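Putative aminopeptidase (Leishmania major, PDB 5NTH) acts as an M17-family leucyl aminopeptidase, a manganese-binding metallopeptidase that removes amino-terminal residues from peptides. Local coordinates at the interface of chains A and B. Residues are numbered along the deposited sequence; one frame, centred on the assembly and turned at random. Chains: chain A/B, Putative aminopeptidase.

The interface of chains A and B. Residues chain A 304, 309-310, 315, 363; chain B 307, 309, 363.
B:Leu307 packs against an apolar patch on chain A formed by A:Cys304, A:Leu309, A:Met315 and A:Ile363, a knob-like hydrophobic contact between catalytic domains of two M17 aminopeptidase subunits. M17 enzymes typically assemble as hexamers, and the deposited assembly holds six copies, so the contact is probably part of the native oligomer. It illustrates how an oligomer can be built close to its active sites: A:Lys310, at the rim of the patch, also belongs to the pocket that binds the ligand actinonin, and A:Cys304 directly follows the manganese ligand A:Asp303.

From its root outward, B:Leu307 keeps to the A:Met315 methyl through CB, CG and CD1, and changes neighbours at CD2. Its CB lies 3.4 Å from CE, the terminal methyl of A:Met315, and the two side chains cross at about a right angle. The thioether chain of A:Met315 is extended beyond CG, which carries that methyl out to the partner. CG of B:Leu307 rests against the same methyl, and branch CD1 follows at 3.7 Å from A:Met315 CE. The other branch, CD2, turns away from the thioether toward A:Ile363 and A:Cys304: it sits 3.5 Å from CG2 of A:Ile363, whose side chain runs past it in the opposite direction, and 4.0 Å from SG of A:Cys304.

A:Leu309 flanks the knob and reaches on into chain B. With CG anti to the backbone N (chi1 179°), the isobutyl group points out across the contact, where its CD2 lies 3.4 Å from the backbone O of B:Leu307. That same methyl meets CD1 of B:Ile363 tip to tip at 3.8 Å and touches CB of B:Leu309 at 3.9 Å.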
loop_
_atom_site.group_PDB
_atom_site.type_symbol
_atom_site.label_atom_id
_atom_site.label_comp_id
_atom_site.label_asym_id
_atom_site.label_seq_id
_atom_site.Cartn_x
_atom_site.Cartn_y
_atom_site.Cartn_z
ATOM N N CYS A 304 -20.132 -1.472 -6.105
ATOM C CA CYS A 304 -19.235 -0.590 -5.346
ATOM C C CYS A 304 -18.247 -1.394 -4.487
ATOM O O CYS A 304 -17.266 -0.869 -3.986
ATOM C CB CYS A 304 -20.040 0.444 -4.539
ATOM S SG CYS A 304 -20.359 0.052 -2.824
ATOM N N LEU A 309 -15.255 -2.324 0.182
ATOM C CA LEU A 309 -15.423 -1.272 -0.771
ATOM C C LEU A 309 -14.172 -1.272 -1.618
ATOM O O LEU A 309 -13.077 -1.408 -1.110
ATOM C CB LEU A 309 -15.639 0.051 -0.057
ATOM C CG LEU A 309 -15.815 1.329 -0.884
ATOM C CD1 LEU A 309 -17.135 1.395 -1.638
ATOM C CD2 LEU A 309 -15.675 2.523 0.043
ATOM N N LYS A 310 -14.375 -1.213 -2.926
ATOM C CA LYS A 310 -13.312 -1.130 -3.897
ATOM C C LYS A 310 -12.664 0.244 -3.846
ATOM O O LYS A 310 -13.344 1.252 -3.559
ATOM C CB LYS A 310 -13.880 -1.298 -5.310
ATOM C CG LYS A 310 -14.404 -2.677 -5.690
ATOM C CD LYS A 310 -14.871 -2.622 -7.143
ATOM C CE LYS A 310 -14.625 -3.911 -7.893
ATOM N NZ LYS A 310 -15.705 -4.855 -7.549
ATOM N N MET A 315 -13.092 0.563 -9.044
ATOM C CA MET A 315 -14.527 0.816 -8.994
ATOM C C MET A 315 -15.109 1.478 -10.261
ATOM O O MET A 315 -16.282 1.257 -10.578
ATOM C CB MET A 315 -14.807 1.667 -7.787
ATOM C CG MET A 315 -16.247 1.722 -7.399
ATOM S SD MET A 315 -16.398 2.468 -5.772
ATOM C CE MET A 315 -18.062 3.062 -6.010
ATOM N N ILE A 363 -23.110 0.147 -0.529
ATOM C CA ILE A 363 -22.423 0.149 0.780
ATOM C C ILE A 363 -23.214 1.044 1.723
ATOM O O ILE A 363 -23.698 2.098 1.316
ATOM C CB ILE A 363 -20.944 0.579 0.674
ATOM C CG1 ILE A 363 -20.281 0.593 2.065
ATOM C CG2 ILE A 363 -20.820 1.936 0.007
ATOM C CD1 ILE A 363 -18.821 1.028 2.088
ATOM N N LEU B 307 -17.831 7.523 -2.364
ATOM C CA LEU B 307 -17.496 6.085 -2.518
ATOM C C LEU B 307 -16.007 5.861 -2.769
ATOM O O LEU B 307 -15.489 4.759 -2.577
ATOM C CB LEU B 307 -18.296 5.487 -3.670
ATOM C CG LEU B 307 -19.796 5.320 -3.411
ATOM C CD1 LEU B 307 -20.575 5.444 -4.705
ATOM C CD2 LEU B 307 -20.092 4.000 -2.714
ATOM N N LEU B 309 -13.852 6.726 -1.009
ATOM C CA LEU B 309 -13.779 7.077 0.374
ATOM C C LEU B 309 -12.313 7.281 0.677
ATOM O O LEU B 309 -11.475 6.517 0.239
ATOM C CB LEU B 309 -14.399 5.981 1.225
ATOM C CG LEU B 309 -14.406 6.130 2.750
ATOM C CD1 LEU B 309 -15.352 7.210 3.256
ATOM C CD2 LEU B 309 -14.760 4.787 3.361
ATOM N N ILE B 363 -21.120 9.164 2.080
ATOM C CA ILE B 363 -20.972 7.848 1.422
ATOM C C ILE B 363 -22.155 6.984 1.831
ATOM O O ILE B 363 -22.574 7.014 2.985
ATOM C CB ILE B 363 -19.620 7.174 1.741
ATOM C CG1 ILE B 363 -19.524 5.797 1.058
ATOM C CG2 ILE B 363 -19.419 7.044 3.239
ATOM C CD1 ILE B 363 -18.239 5.023 1.323
#